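Local coordinates for protein activator of 2-hydroxyisocaproyl-CoA dehydratase (Clostridium difficile, PDB 4EHU) that transfers one electron to (R)-2-hydroxyisocaproyl-CoA dehydratase as ATP is hydrolysed, activating that enzyme for the reductive branch of L-leucine fermentation, at residues C125-G130 with T163-A168; S145-I150 with G188-V193. All blocks are in the same frame, centred on the assembly; numbering follows the deposited sequence.

Contact 1: residues C125-G130 with T163-A168; sequences CAAGTG and TCTVFA. With SF4 (iron/sulfur cluster), chain C; ANP (phosphoaminophosphonic acid-adenylate ester), chain D.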
ATOM      1  N   CYS A 125       4.861   3.348   1.605  1.00 23.40           N
ATOM      2  CA  CYS A 125       3.482   3.099   1.174  1.00 22.07           C
ATOM      3  C   CYS A 125       3.317   3.533  -0.271  1.00 21.88           C
ATOM      4  O   CYS A 125       3.727   4.644  -0.631  1.00 20.94           O
ATOM      5  CB  CYS A 125       2.530   3.919   2.060  1.00 24.20           C
ATOM      6  SG  CYS A 125       0.809   3.993   1.528  1.00 19.35           S
ATOM      7  N   ALA A 126       2.746   2.687  -1.119  1.00 19.11           N
ATOM      8  CA  ALA A 126       2.604   3.052  -2.532  1.00 18.87           C
ATOM      9  C   ALA A 126       1.602   4.196  -2.758  1.00 18.42           C
ATOM     10  O   ALA A 126       1.667   4.904  -3.790  1.00 16.75           O
ATOM     11  CB  ALA A 126       2.206   1.853  -3.345  1.00 24.03           C
ATOM     12  N   ALA A 127       0.662   4.377  -1.824  1.00 15.98           N
ATOM     13  CA  ALA A 127      -0.339   5.422  -2.017  1.00 16.48           C
ATOM     14  C   ALA A 127       0.382   6.766  -1.994  1.00 15.95           C
ATOM     15  O   ALA A 127       1.398   6.925  -1.304  1.00 17.36           O
ATOM     16  CB  ALA A 127      -1.392   5.355  -0.897  1.00 17.56           C
ATOM     17  N   GLY A 128      -0.168   7.743  -2.693  1.00 13.44           N
ATOM     18  CA  GLY A 128       0.397   9.084  -2.666  1.00 15.66           C
ATOM     19  C   GLY A 128       1.735   9.169  -3.362  1.00 18.51           C
ATOM     20  O   GLY A 128       2.517  10.069  -3.084  1.00 18.33           O
ATOM     21  N   THR A 129       1.960   8.261  -4.308  1.00 16.03           N
ATOM     22  CA  THR A 129       3.149   8.295  -5.141  1.00 16.36           C
ATOM     23  C   THR A 129       2.822   7.973  -6.585  1.00 18.48           C
ATOM     24  O   THR A 129       1.703   7.597  -6.931  1.00 19.17           O
ATOM     25  CB  THR A 129       4.237   7.266  -4.667  1.00 16.41           C
ATOM     26  OG1 THR A 129       3.867   5.944  -5.074  1.00 18.72           O
ATOM     27  CG2 THR A 129       4.413   7.294  -3.175  1.00 17.26           C
ATOM     28  N   GLY A 130       3.819   8.120  -7.445  1.00 18.19           N
ATOM     29  CA  GLY A 130       3.673   7.723  -8.825  1.00 19.54           C
ATOM     30  C   GLY A 130       3.233   6.276  -9.008  1.00 18.43           C
ATOM     31  O   GLY A 130       2.579   5.953  -9.986  1.00 19.91           O
ATOM     32  N   THR A 163      -7.719   4.838   1.293  1.00 18.55           N
ATOM     33  CA  THR A 163      -6.464   5.524   1.082  1.00 16.90           C
ATOM     34  C   THR A 163      -5.380   4.540   0.597  1.00 20.02           C
ATOM     35  O   THR A 163      -4.374   4.980   0.064  1.00 23.34           O
ATOM     36  CB  THR A 163      -5.954   6.197   2.381  1.00 20.13           C
ATOM     37  OG1 THR A 163      -6.015   5.265   3.462  1.00 27.57           O
ATOM     38  CG2 THR A 163      -6.808   7.401   2.727  1.00 27.28           C
ATOM     39  N   CYS A 164      -5.626   3.237   0.749  1.00 18.64           N
ATOM     40  CA  CYS A 164      -4.671   2.210   0.331  1.00 17.97           C
ATOM     41  C   CYS A 164      -4.761   2.000  -1.181  1.00 17.20           C
ATOM     42  O   CYS A 164      -5.861   1.950  -1.748  1.00 20.54           O
ATOM     43  CB  CYS A 164      -5.016   0.915   1.057  1.00 17.74           C
ATOM     44  SG  CYS A 164      -4.173  -0.583   0.462  1.00 20.35           S
ATOM     45  N   THR A 165      -3.615   1.880  -1.838  1.00 16.69           N
ATOM     46  CA  THR A 165      -3.589   1.604  -3.275  1.00 19.66           C
ATOM     47  C   THR A 165      -4.408   0.365  -3.646  1.00 17.48           C
ATOM     48  O   THR A 165      -5.157   0.375  -4.637  1.00 20.70           O
ATOM     49  CB  THR A 165      -2.143   1.376  -3.759  1.00 21.70           C
ATOM     50  OG1 THR A 165      -1.319   2.500  -3.402  1.00 18.82           O
ATOM     51  CG2 THR A 165      -2.105   1.151  -5.265  1.00 23.74           C
ATOM     52  N   VAL A 166      -4.264  -0.698  -2.868  1.00 17.95           N
ATOM     53  CA  VAL A 166      -4.901  -1.972  -3.189  1.00 19.86           C
ATOM     54  C   VAL A 166      -6.412  -1.854  -3.060  1.00 21.84           C
ATOM     55  O   VAL A 166      -7.143  -2.250  -3.955  1.00 21.49           O
ATOM     56  CB  VAL A 166      -4.384  -3.103  -2.285  1.00 20.60           C
ATOM     57  CG1 VAL A 166      -5.063  -4.406  -2.669  1.00 21.45           C
ATOM     58  CG2 VAL A 166      -2.860  -3.191  -2.445  1.00 22.72           C
ATOM     59  N   PHE A 167      -6.879  -1.318  -1.937  1.00 21.58           N
ATOM     60  CA  PHE A 167      -8.318  -1.143  -1.752  1.00 21.92           C
ATOM     61  C   PHE A 167      -8.892  -0.105  -2.730  1.00 20.24           C
ATOM     62  O   PHE A 167     -10.020  -0.253  -3.205  1.00 23.39           O
ATOM     63  CB  PHE A 167      -8.646  -0.754  -0.307  1.00 20.65           C
ATOM     64  CG  PHE A 167      -8.332  -1.828   0.700  1.00 22.29           C
ATOM     65  CD1 PHE A 167      -8.576  -3.168   0.412  1.00 21.82           C
ATOM     66  CD2 PHE A 167      -7.795  -1.501   1.931  1.00 24.99           C
ATOM     67  CE1 PHE A 167      -8.293  -4.165   1.342  1.00 28.77           C
ATOM     68  CE2 PHE A 167      -7.500  -2.498   2.871  1.00 23.72           C
ATOM     69  CZ  PHE A 167      -7.756  -3.834   2.579  1.00 22.91           C
ATOM     70  N   ALA A 168      -8.123   0.931  -3.043  1.00 18.83           N
ATOM     71  CA  ALA A 168      -8.590   1.968  -3.968  1.00 20.93           C
ATOM     72  C   ALA A 168      -8.742   1.366  -5.365  1.00 22.08           C
ATOM     73  O   ALA A 168      -9.658   1.719  -6.103  1.00 23.93           O
ATOM     74  CB  ALA A 168      -7.607   3.144  -3.996  1.00 19.54           C
TER
HETATM   75 FE1  SF4 C 301      -1.946   0.010   0.885  1.00 15.94          FE
HETATM   76 FE2  SF4 C 301       0.644  -0.425   0.620  1.00 17.13          FE
HETATM   77 FE3  SF4 C 301      -0.602  -0.486   3.042  1.00 17.27          FE
HETATM   78 FE4  SF4 C 301      -0.107   1.880   1.619  1.00 17.92          FE
HETATM   79  S1  SF4 C 301       1.322   0.444   2.513  1.00 18.09           S
HETATM   80  S2  SF4 C 301      -1.953   1.257   2.638  1.00 16.16           S
HETATM   81  S3  SF4 C 301      -0.546   1.158  -0.450  1.00 16.01           S
HETATM   82  S4  SF4 C 301      -0.840  -1.900   1.395  1.00 15.40           S
HETATM   83  PG  ANP D 302      11.816   8.151  -6.405  1.00 18.56           P
HETATM   84  O1G ANP D 302      12.962   7.217  -6.033  1.00 19.89           O
HETATM   85  O2G ANP D 302      12.274   9.587  -6.348  1.00 19.33           O
HETATM   86  O3G ANP D 302      10.589   7.903  -5.620  1.00 20.61           O
HETATM   87  PB  ANP D 302      11.914   8.507  -9.413  1.00 19.07           P
HETATM   88  O1B ANP D 302      12.439   7.528 -10.430  1.00 21.23           O
HETATM   89  O2B ANP D 302      12.788   9.731  -9.133  1.00 17.41           O
HETATM   90  N3B ANP D 302      11.459   7.622  -7.998  1.00 18.01           N
HETATM   91  PA  ANP D 302      10.276  10.291 -11.017  1.00 18.79           P
HETATM   92  O1A ANP D 302      11.167  10.069 -12.188  1.00 19.66           O
HETATM   93  O2A ANP D 302      10.334  11.572 -10.214  1.00 17.97           O
HETATM   94  O3A ANP D 302      10.491   9.081  -9.960  1.00 18.26           O
HETATM   95  O5' ANP D 302       8.730  10.048 -11.383  1.00 18.30           O
HETATM   96  C5' ANP D 302       8.291   8.771 -11.857  1.00 19.73           C
HETATM   97  C4' ANP D 302       6.828   8.878 -12.271  1.00 26.26           C
HETATM   98  O4' ANP D 302       6.357  10.099 -12.825  1.00 22.75           O
HETATM   99  C3' ANP D 302       5.930   7.704 -12.615  1.00 23.33           C
HETATM  100  O3' ANP D 302       5.678   6.892 -11.460  1.00 22.02           O
HETATM  101  C2' ANP D 302       4.693   8.395 -13.200  1.00 25.59           C
HETATM  102  O2' ANP D 302       3.556   8.327 -12.322  1.00 25.85           O
HETATM  103  C1' ANP D 302       5.073   9.861 -13.412  1.00 22.88           C
HETATM  104  N9  ANP D 302       5.215  10.236 -14.831  1.00 21.97           N
HETATM  105  C8  ANP D 302       6.233   9.916 -15.657  1.00 23.52           C
HETATM  106  N7  ANP D 302       6.057  10.482 -16.876  1.00 23.49           N
HETATM  107  C5  ANP D 302       4.899  11.185 -16.811  1.00 20.90           C
HETATM  108  C6  ANP D 302       4.127  12.028 -17.728  1.00 22.14           C
HETATM  109  N6  ANP D 302       4.570  12.207 -18.996  1.00 23.58           N
HETATM  110  N1  ANP D 302       2.982  12.590 -17.263  1.00 20.67           N
HETATM  111  C2  ANP D 302       2.544  12.415 -16.008  1.00 22.10           C
HETATM  112  N3  ANP D 302       3.196  11.648 -15.120  1.00 20.97           N
HETATM  113  C4  ANP D 302       4.355  11.033 -15.462  1.00 20.77           C
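Over one face of the peptide group joining Ala126 to Ala127 stands Thr165, whose OG1 is 3.4 Å from Ala126 C; on the other side Thr129 CG2 is offset toward the carbonyl oxygen. Thr129 OG1 donates to Ala126 O over 2.8 Å from 31° out of the carbonyl plane, reinforcing the weak backbone bond from Thr129 N to the same oxygen that closes the type II turn from Ala126 to Thr129. Because Thr165 OG1 sits above the peptide, its 3.2 Å approach to Ala127 N is too poorly angled for a hydrogen bond. A chi1 of -55° sets this hydroxyl anti to the carbonyl carbon, where it also comes within 3.3 Å of cluster atom S3. Ala127 presses its CB against Thr163 O at 3.2 Å, so the two loops meet directly beside the cluster. Cys125 SG binds FE4 at 2.3 Å and Cys164 SG binds FE1 at 2.3 Å. Each sulfur also accepts a weak backbone bond, Cys125 SG from Ala127 N and Cys164 SG from Phe167 N, the latter capping helix 165-177. Two irons are thus held by this subunit; with one [4Fe-4S] cluster per homodimer, this is consistent with the second subunit holding the other two. The weak N-H donors would probably ease the negative charge on the thiolates and so favour the reduced cluster.

Contact 2: residues S145-I150 with G188-V193; sequences SELGSI and GIHTSV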
ATOM      1  N   SER A 145       0.548   9.655 -19.000  1.00 21.85           N
ATOM      2  CA  SER A 145       0.752  10.981 -19.607  1.00 21.27           C
ATOM      3  C   SER A 145      -0.553  11.666 -20.020  1.00 19.42           C
ATOM      4  O   SER A 145      -0.548  12.860 -20.310  1.00 22.94           O
ATOM      5  CB  SER A 145       1.690  10.889 -20.813  1.00 23.71           C
ATOM      6  OG  SER A 145       1.066  10.209 -21.889  1.00 24.16           O
ATOM      7  N   GLU A 146      -1.648  10.907 -20.079  1.00 19.59           N
ATOM      8  CA  GLU A 146      -2.938  11.475 -20.476  1.00 22.11           C
ATOM      9  C   GLU A 146      -3.825  11.841 -19.288  1.00 22.17           C
ATOM     10  O   GLU A 146      -4.856  12.490 -19.491  1.00 20.49           O
ATOM     11  CB  GLU A 146      -3.724  10.491 -21.351  1.00 30.49           C
ATOM     12  CG  GLU A 146      -2.963   9.912 -22.531  1.00 34.47           C
ATOM     13  CD  GLU A 146      -3.610   8.638 -23.063  1.00 62.92           C
ATOM     14  OE1 GLU A 146      -2.901   7.617 -23.198  1.00 69.39           O
ATOM     15  OE2 GLU A 146      -4.830   8.654 -23.343  1.00 63.95           O
ATOM     16  N   LEU A 147      -3.466  11.407 -18.075  1.00 19.60           N
ATOM     17  CA  LEU A 147      -4.334  11.616 -16.908  1.00 19.38           C
ATOM     18  C   LEU A 147      -4.666  13.089 -16.668  1.00 20.10           C
ATOM     19  O   LEU A 147      -5.806  13.423 -16.374  1.00 18.07           O
ATOM     20  CB  LEU A 147      -3.690  11.034 -15.641  1.00 17.88           C
ATOM     21  CG  LEU A 147      -3.482   9.517 -15.668  1.00 19.84           C
ATOM     22  CD1 LEU A 147      -2.753   9.062 -14.378  1.00 21.61           C
ATOM     23  CD2 LEU A 147      -4.804   8.772 -15.812  1.00 25.28           C
ATOM     24  N   GLY A 148      -3.669  13.960 -16.762  1.00 17.92           N
ATOM     25  CA  GLY A 148      -3.862  15.366 -16.464  1.00 17.58           C
ATOM     26  C   GLY A 148      -4.927  15.972 -17.364  1.00 19.74           C
ATOM     27  O   GLY A 148      -5.842  16.663 -16.906  1.00 18.93           O
ATOM     28  N   SER A 149      -4.809  15.709 -18.659  0.60 19.12           N
ATOM     29  CA  SER A 149      -5.708  16.307 -19.637  0.60 19.55           C
ATOM     30  C   SER A 149      -7.108  15.713 -19.477  0.60 17.54           C
ATOM     31  O   SER A 149      -8.115  16.425 -19.584  0.60 22.99           O
ATOM     32  CB  SER A 149      -5.167  16.073 -21.050  0.60 26.79           C
ATOM     33  OG  SER A 149      -6.099  16.481 -22.044  0.60 26.61           O
ATOM     34  N   ILE A 150      -7.184  14.412 -19.216  1.00 19.80           N
ATOM     35  CA  ILE A 150      -8.485  13.761 -19.064  1.00 19.39           C
ATOM     36  C   ILE A 150      -9.222  14.371 -17.880  1.00 22.32           C
ATOM     37  O   ILE A 150     -10.424  14.670 -17.966  1.00 18.94           O
ATOM     38  CB  ILE A 150      -8.325  12.249 -18.881  1.00 22.17           C
ATOM     39  CG1 ILE A 150      -7.976  11.624 -20.236  1.00 28.05           C
ATOM     40  CG2 ILE A 150      -9.609  11.624 -18.302  1.00 23.72           C
ATOM     41  CD1 ILE A 150      -7.403  10.224 -20.139  1.00 27.25           C
ATOM     42  N   GLY A 188     -10.919  11.626  -9.232  1.00 14.53           N
ATOM     43  CA  GLY A 188     -10.933  11.016  -7.903  1.00 16.74           C
ATOM     44  C   GLY A 188      -9.583  10.427  -7.557  1.00 17.75           C
ATOM     45  O   GLY A 188      -9.137  10.549  -6.434  1.00 15.96           O
ATOM     46  N   ILE A 189      -8.956   9.776  -8.530  1.00 17.01           N
ATOM     47  CA  ILE A 189      -7.613   9.215  -8.362  1.00 17.09           C
ATOM     48  C   ILE A 189      -6.606  10.329  -8.009  1.00 16.22           C
ATOM     49  O   ILE A 189      -5.774  10.169  -7.127  1.00 16.59           O
ATOM     50  CB  ILE A 189      -7.207   8.492  -9.663  1.00 19.59           C
ATOM     51  CG1 ILE A 189      -7.901   7.115  -9.732  1.00 19.94           C
ATOM     52  CG2 ILE A 189      -5.685   8.371  -9.776  1.00 22.32           C
ATOM     53  CD1 ILE A 189      -7.891   6.533 -11.160  1.00 24.50           C
ATOM     54  N   HIS A 190      -6.716  11.479  -8.674  1.00 13.77           N
ATOM     55  CA  HIS A 190      -5.839  12.592  -8.396  1.00 12.86           C
ATOM     56  C   HIS A 190      -6.073  13.145  -7.009  1.00 13.75           C
ATOM     57  O   HIS A 190      -5.132  13.487  -6.294  1.00 14.68           O
ATOM     58  CB  HIS A 190      -6.028  13.683  -9.449  1.00 13.95           C
ATOM     59  CG  HIS A 190      -5.524  13.297 -10.793  1.00 13.04           C
ATOM     60  ND1 HIS A 190      -5.911  13.951 -11.943  1.00 14.94           N
ATOM     61  CD2 HIS A 190      -4.620  12.367 -11.169  1.00 20.41           C
ATOM     62  CE1 HIS A 190      -5.301  13.398 -12.978  1.00 17.09           C
ATOM     63  NE2 HIS A 190      -4.516  12.435 -12.534  1.00 17.47           N
ATOM     64  N   THR A 191      -7.327  13.221  -6.612  1.00 14.01           N
ATOM     65  CA  THR A 191      -7.634  13.742  -5.306  1.00 14.01           C
ATOM     66  C   THR A 191      -7.065  12.804  -4.229  1.00 17.01           C
ATOM     67  O   THR A 191      -6.538  13.272  -3.244  1.00 15.35           O
ATOM     68  CB  THR A 191      -9.144  13.920  -5.149  1.00 15.87           C
ATOM     69  OG1 THR A 191      -9.532  15.024  -5.971  1.00 15.18           O
ATOM     70  CG2 THR A 191      -9.510  14.199  -3.672  1.00 15.52           C
ATOM     71  N   SER A 192      -7.128  11.498  -4.450  1.00 14.78           N
ATOM     72  CA  SER A 192      -6.500  10.552  -3.509  1.00 14.52           C
ATOM     73  C   SER A 192      -5.025  10.872  -3.271  1.00 16.16           C
ATOM     74  O   SER A 192      -4.571  10.953  -2.130  1.00 16.75           O
ATOM     75  CB  SER A 192      -6.630   9.129  -4.035  1.00 19.32           C
ATOM     76  OG  SER A 192      -7.976   8.707  -3.955  1.00 23.93           O
ATOM     77  N   VAL A 193      -4.275  11.072  -4.349  1.00 15.26           N
ATOM     78  CA  VAL A 193      -2.839  11.315  -4.218  1.00 16.57           C
ATOM     79  C   VAL A 193      -2.647  12.648  -3.510  1.00 15.85           C
ATOM     80  O   VAL A 193      -1.853  12.761  -2.574  1.00 16.02           O
ATOM     81  CB  VAL A 193      -2.175  11.347  -5.592  1.00 17.00           C
ATOM     82  CG1 VAL A 193      -0.724  11.911  -5.498  1.00 14.92           C
ATOM     83  CG2 VAL A 193      -2.214   9.947  -6.199  1.00 15.46           C
TER
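Within the actin-like ATPase fold of this activator, the short helix 147-151 packs against the long helix 182-204 chiefly through Leu147 and His190. The imidazole of His190 reaches across the gap between the two helices and meets the other backbone with its edge rather than with a face. Its CE1 lies 3.4 Å from Leu147 O, close to the ring plane, and the C-H at that corner points nearly straight at the oxygen. This is a polarised C-H facing a carbonyl, not a conventional hydrogen bond. The neighbouring corner rests on the methylene of Leu147, with NE2 3.5 Å from Leu147 CB. A chi1 of -69° places CG of His190 beside its own backbone N and carries the ring out toward the first turn of the short helix, where the CA atoms of Leu147 and His190 are still 8.7 Å apart. The side chain of His190 bridges about half of that distance. Gly148 follows Leu147 along the ring edge, with its N 4.2 Å from His190 CE1.

Other parts of the fold close in around this pair: Asn219 touches both Leu147 and His190, Ile222 of helix 220-230 packs on His190, and Val186 from an earlier turn of helix 182-204 packs on Leu147. The nucleotide is close by: ADPNP touches Ser145 and lies about 6 Å from the side chain of Leu147, so the segment 145-150 borders the nucleotide pocket through Ser145. The carbonyl that faces the imidazole has a further partner, since Leu147 O also receives a weak hydrogen bond from Ser151 OG.

How the contacts relate
The two contacts lie on the same side of the chain's centre, their own centres 14 Å apart, and their segments alternate along the sequence: 125-130, 145-150, 163-168, 188-193. They meet directly where Gly128 CA packs on Val193 CG1 at 4.2 Å. Helix 182-204 ties them further, since it carries contact 2 and also supplies Arg196, which is hydrogen-bonded to Ala127 O of contact 1. Helix 130-140, which starts at Gly130 of contact 1, packs on both, with Phe132 touching Thr165 as well as Val193. Contact 1 holds the cluster at the dimer interface, whereas contact 2 lies within one subunit. Both border ADPNP, through Gly130 and Ser145, which offers a plausible structural path between nucleotide and cluster.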